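Local coordinates for membrane lipoprotein family protein (Aeropyrum pernix, PDB 4PEV), which binds adenosine and, as an ABC transporter solute-binding lipoprotein, probably hands it to a membrane permease for uptake, at residues Met99-Leu103 / Leu121-Leu126; Ala130-Gln136 / Tyr149-Ala153; Ala139-Ala143 / Lys299-Val305. Residues are numbered along the deposited sequence.

Contact 1: Met99-Leu103 / Leu121-Leu126; sequences MESVL and LWQEPL
Two helices covering one face of a parallel sheet interlock mainly by side-chain bulk, as helix 99-108 and the start of helix 123-132 illustrate. Residues 99-103 are the first turn and more of a regular helix, with Leu103 N bonded to Met99 O (3.0 Å). Residues 121-126 pass from a 3-10 turn into a helix, with Leu126 N bonded to Trp122 O (3.0 Å). The backbones are closest at Glu100 and Pro125, whose CA atoms lie 5.0 Å apart. There the Pro125 ring is the bump: its CB is 4.1 Å from Glu100 CA, its CG 4.2 Å from Met99 CB, and its CB 4.3 Å from Leu103 CD2, so three side chains of the first helix frame it. The indole of Trp122 (chi1 m, chi2 117°) roofs the adjacent hollow. Met99, a selenomethionine in m-t-m form, fills that hollow: its O and CB lie 3.4 and 3.6 Å from Trp122 CZ3, its SE stands 4.3 Å from the centroid of the six-membered ring of Trp122, 2° off the normal, a Met-aromatic contact over the face, and its CE ends 4.3 Å from Leu121 CB. Leu103 (t, p) sets CB 3.9 Å from Trp122 CZ3 and CD2 4.0 Å from Leu126 CA. Glu100 sends its carboxylate to Arg132. The interface is thus apolar, held by dispersion, with the Met99 thioether (selenium in the deposited model) over an aromatic face.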
HETATM    1  N   MSE C  99     -21.510   6.485  -6.947  1.00 29.04           N
HETATM    2  CA  MSE C  99     -21.003   6.424  -5.579  1.00 31.76           C
HETATM    3  C   MSE C  99     -21.773   7.278  -4.632  1.00 30.81           C
HETATM    4  O   MSE C  99     -22.101   6.836  -3.538  1.00 28.42           O
HETATM    5  CB  MSE C  99     -19.544   6.858  -5.543  1.00 36.07           C
HETATM    6  CG  MSE C  99     -18.653   5.770  -6.146  1.00 40.81           C
HETATM    7 SE   MSE C  99     -16.742   6.077  -5.744  1.00 49.58          SE
HETATM    8  CE  MSE C  99     -16.343   7.219  -7.302  1.00 49.18           C
ATOM      9  N   GLU C 100     -22.082   8.508  -5.046  1.00 32.39           N
ATOM     10  CA  GLU C 100     -22.755   9.468  -4.160  1.00 32.48           C
ATOM     11  C   GLU C 100     -24.176   9.039  -3.802  1.00 29.71           C
ATOM     12  O   GLU C 100     -24.591   9.146  -2.642  1.00 28.03           O
ATOM     13  CB  GLU C 100     -22.791  10.872  -4.772  1.00 34.62           C
ATOM     14  CG  GLU C 100     -23.148  11.963  -3.760  1.00 37.37           C
ATOM     15  CD  GLU C 100     -23.550  13.286  -4.403  1.00 41.03           C
ATOM     16  OE1 GLU C 100     -24.165  14.127  -3.698  1.00 43.10           O
ATOM     17  OE2 GLU C 100     -23.248  13.489  -5.605  1.00 40.51           O
ATOM     18  N   SER C 101     -24.912   8.571  -4.804  1.00 27.75           N
ATOM     19  CA  SER C 101     -26.277   8.113  -4.615  1.00 27.76           C
ATOM     20  C   SER C 101     -26.374   6.927  -3.670  1.00 28.06           C
ATOM     21  O   SER C 101     -27.291   6.823  -2.855  1.00 28.79           O
ATOM     22  CB  SER C 101     -26.870   7.705  -5.942  1.00 27.57           C
ATOM     23  OG  SER C 101     -28.199   7.299  -5.715  1.00 29.25           O
ATOM     24  N   VAL C 102     -25.416   6.029  -3.815  1.00 28.07           N
ATOM     25  CA  VAL C 102     -25.304   4.823  -3.004  1.00 28.44           C
ATOM     26  C   VAL C 102     -24.935   5.156  -1.549  1.00 29.13           C
ATOM     27  O   VAL C 102     -25.443   4.538  -0.582  1.00 29.73           O
ATOM     28  CB  VAL C 102     -24.267   3.880  -3.679  1.00 28.32           C
ATOM     29  CG1 VAL C 102     -23.520   3.009  -2.690  1.00 29.28           C
ATOM     30  CG2 VAL C 102     -24.962   3.043  -4.727  1.00 28.37           C
ATOM     31  N   LEU C 103     -24.037   6.123  -1.395  1.00 28.87           N
ATOM     32  CA  LEU C 103     -23.625   6.569  -0.072  1.00 28.54           C
ATOM     33  C   LEU C 103     -24.765   7.308   0.622  1.00 28.82           C
ATOM     34  O   LEU C 103     -24.969   7.171   1.824  1.00 27.94           O
ATOM     35  CB  LEU C 103     -22.396   7.462  -0.193  1.00 28.61           C
ATOM     36  CG  LEU C 103     -21.822   8.042   1.097  1.00 28.04           C
ATOM     37  CD1 LEU C 103     -21.626   6.963   2.145  1.00 27.85           C
ATOM     38  CD2 LEU C 103     -20.522   8.745   0.789  1.00 27.40           C
ATOM     39  N   LEU C 121     -11.256   7.696  -3.306  1.00 27.66           N
ATOM     40  CA  LEU C 121     -12.295   8.194  -4.216  1.00 27.83           C
ATOM     41  C   LEU C 121     -13.629   8.526  -3.540  1.00 27.53           C
ATOM     42  O   LEU C 121     -14.481   9.200  -4.137  1.00 28.33           O
ATOM     43  CB  LEU C 121     -12.556   7.223  -5.360  1.00 29.56           C
ATOM     44  CG  LEU C 121     -11.404   6.814  -6.288  1.00 31.37           C
ATOM     45  CD1 LEU C 121     -11.952   5.935  -7.409  1.00 31.25           C
ATOM     46  CD2 LEU C 121     -10.685   8.027  -6.867  1.00 30.92           C
ATOM     47  N   TRP C 122     -13.805   8.054  -2.307  1.00 26.98           N
ATOM     48  CA  TRP C 122     -14.967   8.386  -1.477  1.00 27.72           C
ATOM     49  C   TRP C 122     -14.938   9.793  -0.865  1.00 28.98           C
ATOM     50  O   TRP C 122     -15.926  10.245  -0.303  1.00 28.74           O
ATOM     51  CB  TRP C 122     -15.077   7.372  -0.330  1.00 27.46           C
ATOM     52  CG  TRP C 122     -15.633   6.061  -0.742  1.00 26.93           C
ATOM     53  CD1 TRP C 122     -15.005   4.857  -0.709  1.00 26.77           C
ATOM     54  CD2 TRP C 122     -16.947   5.818  -1.258  1.00 26.55           C
ATOM     55  NE1 TRP C 122     -15.844   3.878  -1.177  1.00 27.01           N
ATOM     56  CE2 TRP C 122     -17.045   4.439  -1.515  1.00 25.93           C
ATOM     57  CE3 TRP C 122     -18.057   6.639  -1.516  1.00 26.44           C
ATOM     58  CZ2 TRP C 122     -18.196   3.857  -2.020  1.00 26.26           C
ATOM     59  CZ3 TRP C 122     -19.212   6.059  -2.009  1.00 26.39           C
ATOM     60  CH2 TRP C 122     -19.273   4.683  -2.262  1.00 26.71           C
ATOM     61  N   GLN C 123     -13.807  10.475  -0.964  1.00 31.79           N
ATOM     62  CA  GLN C 123     -13.622  11.757  -0.303  1.00 34.07           C
ATOM     63  C   GLN C 123     -14.522  12.839  -0.869  1.00 34.69           C
ATOM     64  O   GLN C 123     -15.108  13.600  -0.126  1.00 33.78           O
ATOM     65  CB  GLN C 123     -12.184  12.206  -0.437  1.00 35.18           C
ATOM     66  CG  GLN C 123     -11.796  13.256   0.561  1.00 37.20           C
ATOM     67  CD  GLN C 123     -10.507  13.922   0.173  1.00 39.94           C
ATOM     68  OE1 GLN C 123      -9.415  13.401   0.415  1.00 42.84           O
ATOM     69  NE2 GLN C 123     -10.624  15.075  -0.451  1.00 40.87           N
ATOM     70  N   GLU C 124     -14.607  12.912  -2.186  1.00 37.90           N
ATOM     71  CA  GLU C 124     -15.488  13.861  -2.855  1.00 40.22           C
ATOM     72  C   GLU C 124     -16.953  13.626  -2.480  1.00 39.51           C
ATOM     73  O   GLU C 124     -17.588  14.532  -1.952  1.00 42.74           O
ATOM     74  CB  GLU C 124     -15.300  13.771  -4.369  1.00 46.47           C
ATOM     75  CG  GLU C 124     -14.515  14.905  -5.002  1.00 53.06           C
ATOM     76  CD  GLU C 124     -15.358  15.671  -6.004  1.00 61.07           C
ATOM     77  OE1 GLU C 124     -14.856  15.920  -7.128  1.00 68.92           O
ATOM     78  OE2 GLU C 124     -16.531  15.988  -5.677  1.00 62.62           O
ATOM     79  N   PRO C 125     -17.496  12.409  -2.729  1.00 36.66           N
ATOM     80  CA  PRO C 125     -18.890  12.181  -2.386  1.00 35.37           C
ATOM     81  C   PRO C 125     -19.223  12.362  -0.912  1.00 34.54           C
ATOM     82  O   PRO C 125     -20.329  12.781  -0.592  1.00 35.27           O
ATOM     83  CB  PRO C 125     -19.111  10.722  -2.792  1.00 35.65           C
ATOM     84  CG  PRO C 125     -18.128  10.481  -3.863  1.00 35.45           C
ATOM     85  CD  PRO C 125     -16.925  11.225  -3.395  1.00 37.06           C
ATOM     86  N   LEU C 126     -18.288  12.029  -0.030  1.00 33.77           N
ATOM     87  CA  LEU C 126     -18.519  12.145   1.418  1.00 34.60           C
ATOM     88  C   LEU C 126     -18.597  13.599   1.886  1.00 36.22           C
ATOM     89  O   LEU C 126     -19.429  13.931   2.724  1.00 35.27           O
ATOM     90  CB  LEU C 126     -17.424  11.417   2.202  1.00 32.31           C
ATOM     91  CG  LEU C 126     -17.571  11.457   3.716  1.00 31.66           C
ATOM     92  CD1 LEU C 126     -18.770  10.645   4.166  1.00 32.26           C
ATOM     93  CD2 LEU C 126     -16.318  10.911   4.363  1.00 32.74           C
TER

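Contact 2: Ala130-Gln136 / Tyr149-Ala153; sequences APRYPEQ and YDNVA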
ATOM      1  N   ALA C 130     -21.929  13.757   4.098  1.00 32.06           N
ATOM      2  CA  ALA C 130     -21.760  13.812   5.540  1.00 31.55           C
ATOM      3  C   ALA C 130     -22.543  14.923   6.227  1.00 33.38           C
ATOM      4  O   ALA C 130     -23.167  14.665   7.254  1.00 36.65           O
ATOM      5  CB  ALA C 130     -20.295  13.918   5.893  1.00 31.34           C
ATOM      6  N   PRO C 131     -22.508  16.164   5.693  1.00 34.98           N
ATOM      7  CA  PRO C 131     -23.280  17.207   6.396  1.00 35.51           C
ATOM      8  C   PRO C 131     -24.812  17.035   6.331  1.00 35.25           C
ATOM      9  O   PRO C 131     -25.480  17.416   7.281  1.00 36.55           O
ATOM     10  CB  PRO C 131     -22.820  18.509   5.722  1.00 34.54           C
ATOM     11  CG  PRO C 131     -22.326  18.087   4.383  1.00 34.78           C
ATOM     12  CD  PRO C 131     -21.698  16.740   4.605  1.00 34.80           C
ATOM     13  N   ARG C 132     -25.353  16.461   5.252  1.00 35.43           N
ATOM     14  CA  ARG C 132     -26.783  16.074   5.205  1.00 35.96           C
ATOM     15  C   ARG C 132     -27.258  15.042   6.256  1.00 34.78           C
ATOM     16  O   ARG C 132     -28.440  14.980   6.532  1.00 34.87           O
ATOM     17  CB  ARG C 132     -27.156  15.485   3.849  1.00 38.37           C
ATOM     18  CG  ARG C 132     -26.945  16.388   2.660  1.00 41.38           C
ATOM     19  CD  ARG C 132     -27.582  15.756   1.443  1.00 44.49           C
ATOM     20  NE  ARG C 132     -26.689  15.811   0.293  1.00 50.83           N
ATOM     21  CZ  ARG C 132     -26.783  15.029  -0.786  1.00 57.78           C
ATOM     22  NH1 ARG C 132     -27.742  14.111  -0.888  1.00 59.69           N
ATOM     23  NH2 ARG C 132     -25.904  15.160  -1.779  1.00 60.72           N
ATOM     24  N   TYR C 133     -26.377  14.198   6.794  1.00 34.07           N
ATOM     25  CA  TYR C 133     -26.790  13.192   7.802  1.00 33.18           C
ATOM     26  C   TYR C 133     -25.902  13.272   9.030  1.00 34.12           C
ATOM     27  O   TYR C 133     -25.108  12.375   9.277  1.00 35.20           O
ATOM     28  CB  TYR C 133     -26.728  11.777   7.224  1.00 30.39           C
ATOM     29  CG  TYR C 133     -27.523  11.604   5.957  1.00 28.03           C
ATOM     30  CD1 TYR C 133     -28.860  11.282   6.003  1.00 26.96           C
ATOM     31  CD2 TYR C 133     -26.929  11.756   4.721  1.00 27.38           C
ATOM     32  CE1 TYR C 133     -29.598  11.126   4.853  1.00 26.73           C
ATOM     33  CE2 TYR C 133     -27.654  11.600   3.559  1.00 26.70           C
ATOM     34  CZ  TYR C 133     -28.989  11.282   3.637  1.00 26.36           C
ATOM     35  OH  TYR C 133     -29.730  11.121   2.504  1.00 25.95           O
ATOM     36  N   PRO C 134     -26.033  14.349   9.814  1.00 36.78           N
ATOM     37  CA  PRO C 134     -25.000  14.615  10.824  1.00 39.14           C
ATOM     38  C   PRO C 134     -24.945  13.583  11.959  1.00 41.64           C
ATOM     39  O   PRO C 134     -23.955  13.544  12.699  1.00 42.32           O
ATOM     40  CB  PRO C 134     -25.366  16.014  11.367  1.00 37.56           C
ATOM     41  CG  PRO C 134     -26.485  16.518  10.520  1.00 37.01           C
ATOM     42  CD  PRO C 134     -27.120  15.340   9.857  1.00 36.98           C
ATOM     43  N   GLU C 135     -25.998  12.778  12.093  1.00 43.24           N
ATOM     44  CA  GLU C 135     -26.065  11.741  13.115  1.00 46.07           C
ATOM     45  C   GLU C 135     -25.626  10.357  12.595  1.00 41.14           C
ATOM     46  O   GLU C 135     -25.551   9.394  13.352  1.00 38.77           O
ATOM     47  CB  GLU C 135     -27.482  11.703  13.698  1.00 53.21           C
ATOM     48  CG  GLU C 135     -27.817  12.941  14.535  1.00 57.80           C
ATOM     49  CD  GLU C 135     -29.229  12.913  15.134  1.00 64.17           C
ATOM     50  OE1 GLU C 135     -29.887  11.839  15.136  1.00 62.02           O
ATOM     51  OE2 GLU C 135     -29.690  13.980  15.611  1.00 64.79           O
ATOM     52  N   GLN C 136     -25.326  10.274  11.303  1.00 37.12           N
ATOM     53  CA  GLN C 136     -24.713   9.089  10.714  1.00 34.47           C
ATOM     54  C   GLN C 136     -23.215   9.203  10.888  1.00 34.21           C
ATOM     55  O   GLN C 136     -22.639  10.192  10.433  1.00 32.73           O
ATOM     56  CB  GLN C 136     -25.033   9.003   9.210  1.00 33.03           C
ATOM     57  CG  GLN C 136     -24.408   7.835   8.471  1.00 31.12           C
ATOM     58  CD  GLN C 136     -24.797   6.515   9.095  1.00 30.31           C
ATOM     59  OE1 GLN C 136     -25.975   6.205   9.184  1.00 31.34           O
ATOM     60  NE2 GLN C 136     -23.813   5.744   9.552  1.00 28.67           N
ATOM     61  N   TYR C 149     -15.761  17.447  10.176  1.00 53.50           N
ATOM     62  CA  TYR C 149     -17.120  17.186  10.678  1.00 47.07           C
ATOM     63  C   TYR C 149     -17.042  16.335  11.913  1.00 44.35           C
ATOM     64  O   TYR C 149     -16.131  15.517  12.030  1.00 46.65           O
ATOM     65  CB  TYR C 149     -17.925  16.400   9.651  1.00 45.60           C
ATOM     66  CG  TYR C 149     -17.922  16.993   8.282  1.00 43.80           C
ATOM     67  CD1 TYR C 149     -18.921  17.876   7.891  1.00 44.17           C
ATOM     68  CD2 TYR C 149     -16.921  16.674   7.370  1.00 44.22           C
ATOM     69  CE1 TYR C 149     -18.932  18.437   6.627  1.00 44.54           C
ATOM     70  CE2 TYR C 149     -16.916  17.229   6.097  1.00 46.17           C
ATOM     71  CZ  TYR C 149     -17.929  18.112   5.725  1.00 46.57           C
ATOM     72  OH  TYR C 149     -17.942  18.674   4.455  1.00 45.07           O
ATOM     73  N   ASP C 150     -18.013  16.470  12.809  1.00 42.13           N
ATOM     74  CA  ASP C 150     -18.041  15.612  14.008  1.00 41.42           C
ATOM     75  C   ASP C 150     -18.349  14.168  13.663  1.00 37.98           C
ATOM     76  O   ASP C 150     -17.916  13.262  14.356  1.00 40.48           O
ATOM     77  CB  ASP C 150     -19.076  16.092  15.020  1.00 43.18           C
ATOM     78  CG  ASP C 150     -18.974  17.562  15.284  1.00 45.46           C
ATOM     79  OD1 ASP C 150     -17.830  18.066  15.378  1.00 47.71           O
ATOM     80  OD2 ASP C 150     -20.035  18.215  15.369  1.00 47.74           O
ATOM     81  N   ASN C 151     -19.094  13.955  12.590  1.00 35.47           N
ATOM     82  CA  ASN C 151     -19.530  12.616  12.231  1.00 34.58           C
ATOM     83  C   ASN C 151     -18.590  11.904  11.241  1.00 34.37           C
ATOM     84  O   ASN C 151     -18.979  10.903  10.617  1.00 33.74           O
ATOM     85  CB  ASN C 151     -20.973  12.658  11.700  1.00 33.12           C
ATOM     86  CG  ASN C 151     -21.102  13.400  10.381  1.00 33.10           C
ATOM     87  OD1 ASN C 151     -20.333  14.315  10.083  1.00 32.12           O
ATOM     88  ND2 ASN C 151     -22.089  13.009   9.582  1.00 33.86           N
ATOM     89  N   VAL C 152     -17.359  12.401  11.100  1.00 32.42           N
ATOM     90  CA  VAL C 152     -16.398  11.763  10.206  1.00 31.53           C
ATOM     91  C   VAL C 152     -15.034  11.594  10.849  1.00 30.91           C
ATOM     92  O   VAL C 152     -14.358  12.579  11.159  1.00 31.76           O
ATOM     93  CB  VAL C 152     -16.236  12.546   8.895  1.00 31.41           C
ATOM     94  CG1 VAL C 152     -15.178  11.896   8.018  1.00 31.37           C
ATOM     95  CG2 VAL C 152     -17.558  12.597   8.149  1.00 31.90           C
ATOM     96  N   ALA C 153     -14.638  10.335  11.026  1.00 30.61           N
ATOM     97  CA  ALA C 153     -13.283   9.965  11.432  1.00 29.75           C
ATOM     98  C   ALA C 153     -12.480   9.571  10.203  1.00 30.37           C
ATOM     99  O   ALA C 153     -12.791   8.571   9.568  1.00 31.82           O
ATOM    100  CB  ALA C 153     -13.327   8.804  12.407  1.00 29.12           C
TER
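A buried side-chain amide can serve two backbone carbonyls at once, and Asn151 does so where helix 123-132 runs out. Its ND2 donates to Ala130 O (3.1 Å, N-H...O angle 158°) and to Gln136 O (3.0 Å, N-H...O angle 141°), thereby tying the last turn of the helix to the end of the type I turn Tyr133-Gln136 that leads into strand 137-141. Ala130 O is shared, since it also accepts from Tyr133 N at 3.3 Å; Tyr133 O takes Gln136 N (2.9 Å) to close that turn. Asn151 itself sits in a second type I turn, Tyr149-Val152, which opens strand 152-157, and its backbone bonds to Tyr138 of the adjacent strand. Around this polar centre, Ala130 CB meets Val152 CG2 (3.8 Å) and Pro131 CD meets Tyr149 CE1 (3.8 Å). Other polar ends look elsewhere: Gln136 NE2 to Tyr112 O, Tyr149 OH to Glu147. The chemistry implies that one amide nitrogen, more than any charge, joins the helix end and the turns entering two neighbouring strands.

Contact 3: Ala139-Ala143 / Lys299-Val305; sequences ALIDA and KRVDVAV. With ADN (adenosine), chain F.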
ATOM      1  N   ALA C 139     -16.458   6.308   8.767  1.00 29.08           N
ATOM      2  CA  ALA C 139     -14.994   6.227   8.781  1.00 28.11           C
ATOM      3  C   ALA C 139     -14.474   6.226   7.347  1.00 27.42           C
ATOM      4  O   ALA C 139     -14.873   5.405   6.539  1.00 26.87           O
ATOM      5  CB  ALA C 139     -14.512   5.003   9.536  1.00 27.65           C
ATOM      6  N   LEU C 140     -13.622   7.193   7.031  1.00 28.03           N
ATOM      7  CA  LEU C 140     -12.992   7.274   5.723  1.00 28.63           C
ATOM      8  C   LEU C 140     -11.611   6.677   5.860  1.00 29.71           C
ATOM      9  O   LEU C 140     -10.854   7.088   6.728  1.00 30.04           O
ATOM     10  CB  LEU C 140     -12.902   8.730   5.276  1.00 28.54           C
ATOM     11  CG  LEU C 140     -12.380   9.014   3.864  1.00 29.72           C
ATOM     12  CD1 LEU C 140     -12.999   8.108   2.797  1.00 30.47           C
ATOM     13  CD2 LEU C 140     -12.609  10.476   3.505  1.00 29.48           C
ATOM     14  N   ILE C 141     -11.291   5.684   5.037  1.00 31.22           N
ATOM     15  CA  ILE C 141      -9.983   5.021   5.112  1.00 31.73           C
ATOM     16  C   ILE C 141      -9.111   5.430   3.924  1.00 33.90           C
ATOM     17  O   ILE C 141      -9.586   5.458   2.781  1.00 32.19           O
ATOM     18  CB  ILE C 141     -10.096   3.485   5.127  1.00 31.11           C
ATOM     19  CG1 ILE C 141     -11.157   3.000   6.130  1.00 31.97           C
ATOM     20  CG2 ILE C 141      -8.747   2.853   5.420  1.00 30.49           C
ATOM     21  CD1 ILE C 141     -10.984   3.496   7.552  1.00 32.25           C
ATOM     22  N   ASP C 142      -7.845   5.751   4.226  1.00 36.85           N
ATOM     23  CA  ASP C 142      -6.833   6.148   3.239  1.00 38.87           C
ATOM     24  C   ASP C 142      -7.072   7.556   2.688  1.00 36.63           C
ATOM     25  O   ASP C 142      -6.526   7.923   1.649  1.00 34.83           O
ATOM     26  CB  ASP C 142      -6.764   5.120   2.095  1.00 43.43           C
ATOM     27  CG  ASP C 142      -5.382   5.037   1.442  1.00 47.77           C
ATOM     28  OD1 ASP C 142      -4.379   4.973   2.187  1.00 56.17           O
ATOM     29  OD2 ASP C 142      -5.299   5.007   0.185  1.00 49.27           O
ATOM     30  N   ALA C 143      -7.885   8.343   3.387  1.00 36.69           N
ATOM     31  CA  ALA C 143      -8.174   9.714   2.961  1.00 36.75           C
ATOM     32  C   ALA C 143      -8.741  10.515   4.104  1.00 36.75           C
ATOM     33  O   ALA C 143      -9.228   9.959   5.083  1.00 34.71           O
ATOM     34  CB  ALA C 143      -9.137   9.745   1.780  1.00 35.70           C
ATOM     35  N   LYS C 299       0.610  -1.840   5.019  1.00 37.17           N
ATOM     36  CA  LYS C 299      -0.280  -0.748   5.365  1.00 36.12           C
ATOM     37  C   LYS C 299      -1.408  -1.372   6.154  1.00 35.86           C
ATOM     38  O   LYS C 299      -2.147  -2.207   5.624  1.00 35.77           O
ATOM     39  CB  LYS C 299      -0.797  -0.074   4.103  1.00 35.83           C
ATOM     40  CG  LYS C 299      -1.675   1.130   4.379  1.00 36.57           C
ATOM     41  CD  LYS C 299      -1.426   2.295   3.411  1.00 36.67           C
ATOM     42  CE  LYS C 299      -2.449   2.366   2.297  1.00 35.95           C
ATOM     43  NZ  LYS C 299      -2.269   3.586   1.458  1.00 35.05           N
ATOM     44  N   ARG C 300      -1.522  -0.999   7.425  1.00 34.49           N
ATOM     45  CA  ARG C 300      -2.455  -1.661   8.332  1.00 34.48           C
ATOM     46  C   ARG C 300      -3.865  -1.089   8.248  1.00 34.03           C
ATOM     47  O   ARG C 300      -4.412  -0.582   9.231  1.00 31.82           O
ATOM     48  CB  ARG C 300      -1.924  -1.613   9.758  1.00 35.22           C
ATOM     49  CG  ARG C 300      -0.535  -2.222   9.922  1.00 36.17           C
ATOM     50  CD  ARG C 300      -0.435  -3.618   9.307  1.00 36.17           C
ATOM     51  NE  ARG C 300      -1.437  -4.516   9.868  1.00 35.71           N
ATOM     52  CZ  ARG C 300      -1.273  -5.230  10.974  1.00 36.11           C
ATOM     53  NH1 ARG C 300      -0.140  -5.180  11.643  1.00 37.99           N
ATOM     54  NH2 ARG C 300      -2.242  -6.008  11.413  1.00 37.24           N
ATOM     55  N   VAL C 301      -4.457  -1.234   7.064  1.00 33.15           N
ATOM     56  CA  VAL C 301      -5.840  -0.842   6.820  1.00 33.85           C
ATOM     57  C   VAL C 301      -6.811  -1.620   7.719  1.00 34.27           C
ATOM     58  O   VAL C 301      -7.871  -1.114   8.107  1.00 33.72           O
ATOM     59  CB  VAL C 301      -6.213  -1.082   5.342  1.00 34.57           C
ATOM     60  CG1 VAL C 301      -7.690  -0.795   5.085  1.00 35.01           C
ATOM     61  CG2 VAL C 301      -5.358  -0.214   4.440  1.00 35.45           C
ATOM     62  N   ASP C 302      -6.443  -2.859   8.028  1.00 34.99           N
ATOM     63  CA  ASP C 302      -7.236  -3.721   8.896  1.00 34.64           C
ATOM     64  C   ASP C 302      -7.362  -3.145  10.287  1.00 33.09           C
ATOM     65  O   ASP C 302      -8.425  -3.238  10.897  1.00 33.36           O
ATOM     66  CB  ASP C 302      -6.646  -5.130   8.947  1.00 36.77           C
ATOM     67  CG  ASP C 302      -5.187  -5.155   9.372  1.00 39.95           C
ATOM     68  OD1 ASP C 302      -4.369  -4.318   8.906  1.00 40.88           O
ATOM     69  OD2 ASP C 302      -4.856  -6.046  10.179  1.00 44.74           O
ATOM     70  N   VAL C 303      -6.296  -2.514  10.770  1.00 31.17           N
ATOM     71  CA  VAL C 303      -6.315  -1.908  12.090  1.00 30.47           C
ATOM     72  C   VAL C 303      -7.159  -0.645  12.055  1.00 30.26           C
ATOM     73  O   VAL C 303      -7.923  -0.397  12.973  1.00 32.55           O
ATOM     74  CB  VAL C 303      -4.891  -1.632  12.620  1.00 30.19           C
ATOM     75  CG1 VAL C 303      -4.927  -0.868  13.928  1.00 29.34           C
ATOM     76  CG2 VAL C 303      -4.147  -2.946  12.802  1.00 29.76           C
ATOM     77  N   ALA C 304      -7.044   0.152  11.001  1.00 30.11           N
ATOM     78  CA  ALA C 304      -7.934   1.314  10.840  1.00 30.43           C
ATOM     79  C   ALA C 304      -9.384   0.877  10.992  1.00 30.31           C
ATOM     80  O   ALA C 304     -10.066   1.314  11.921  1.00 30.60           O
ATOM     81  CB  ALA C 304      -7.734   1.981   9.484  1.00 30.55           C
ATOM     82  N   VAL C 305      -9.821  -0.014  10.099  1.00 29.62           N
ATOM     83  CA  VAL C 305     -11.208  -0.482  10.057  1.00 29.65           C
ATOM     84  C   VAL C 305     -11.628  -1.054  11.395  1.00 30.26           C
ATOM     85  O   VAL C 305     -12.717  -0.751  11.881  1.00 29.94           O
ATOM     86  CB  VAL C 305     -11.419  -1.580   8.988  1.00 30.11           C
ATOM     87  CG1 VAL C 305     -12.780  -2.253   9.134  1.00 30.13           C
ATOM     88  CG2 VAL C 305     -11.281  -1.008   7.591  1.00 30.68           C
TER
HETATM   89  O5' ADN F 501      -2.054  -1.061  -3.763  1.00 24.76           O
HETATM   90  C5' ADN F 501      -1.316   0.158  -3.548  1.00 24.46           C
HETATM   91  C4' ADN F 501      -2.133   1.335  -3.005  1.00 25.00           C
HETATM   92  O4' ADN F 501      -3.120   1.781  -3.939  1.00 25.17           O
HETATM   93  C3' ADN F 501      -2.919   1.103  -1.718  1.00 25.42           C
HETATM   94  O3' ADN F 501      -2.092   1.186  -0.553  1.00 24.73           O
HETATM   95  C2' ADN F 501      -3.983   2.193  -1.793  1.00 25.15           C
HETATM   96  O2' ADN F 501      -3.517   3.470  -1.335  1.00 24.87           O
HETATM   97  C1' ADN F 501      -4.278   2.267  -3.268  1.00 25.20           C
HETATM   98  N9  ADN F 501      -5.418   1.403  -3.629  1.00 26.41           N
HETATM   99  C8  ADN F 501      -5.406   0.064  -3.829  1.00 26.73           C
HETATM  100  N7  ADN F 501      -6.641  -0.397  -4.164  1.00 27.31           N
HETATM  101  C5  ADN F 501      -7.455   0.680  -4.187  1.00 28.16           C
HETATM  102  C6  ADN F 501      -8.885   0.942  -4.456  1.00 28.08           C
HETATM  103  N6  ADN F 501      -9.705  -0.077  -4.775  1.00 28.70           N
HETATM  104  N1  ADN F 501      -9.339   2.217  -4.360  1.00 28.31           N
HETATM  105  C2  ADN F 501      -8.533   3.248  -4.028  1.00 27.77           C
HETATM  106  N3  ADN F 501      -7.229   3.086  -3.769  1.00 28.04           N
HETATM  107  C4  ADN F 501      -6.646   1.858  -3.827  1.00 27.80           C
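The adenosine pocket of this two-lobed binding protein, of the periplasmic-binding type, takes shape where one lobe meets the other, and this contact spans the junction. Lys299 ends strand 293-299 of the second sheet, while helix 301-313, which follows at once, returns to pack on the first sheet, so the chain crosses between lobes here. Asp142 stands just past the C-terminal end of strand 137-141, in a left-handed conformation (phi 73°, psi 17°). Its OD1 forms a salt bridge with Lys299 NZ at 2.6 Å, leaving OD2 to accept the ribose hydroxyl O2' of adenosine at 2.8 Å. Lys299 NZ in turn donates to O2' at 3.1 Å and, weakly, to O3' at 3.1 Å; Glu159 is a second acidic partner of the same ammonium, and Asp282 and Gly256 also bind the nucleoside. Behind this polar cluster the strand 139-141 and helix 301-305 run almost antiparallel (174°), their axes approaching to 9.5 Å. Ile141 points at the helix and makes all the apolar contacts of its segment: CG2 touches Val301 CG1 (3.8 Å), CD1 touches Ala304 CB (4.1 Å) and CG1 touches Val305 CG2 (4.3 Å). Apolar packing thus seats the returning helix, while the paired charges hold each other and bind the 2' hydroxyl, consistent with recognition of a ribose rather than a deoxyribose.

All three contacts gather round the first lobe's parallel sheet, yet their chemistry changes with position. Contacts 1 and 2 share helix 123-132, meeting through the Glu100-Arg132 salt bridge and through Leu126 against Val152; both are partly buried, one an apolar helix pair, the other a carbonyl-rich end with exposed prolines. Contact 3 is wholly buried, nearer the centre of the chain, and adds charge for the ligand. Strand 137-141 connects contacts 1 and 3: Leu140 packs on Trp122 and Leu126, whereas Ile141 packs on helix 301-313 on the opposite face. Contacts 2 and 3 meet in the sheet itself, where Leu140 N lies 3.0 Å from Ala153 O, a probable hydrogen bond.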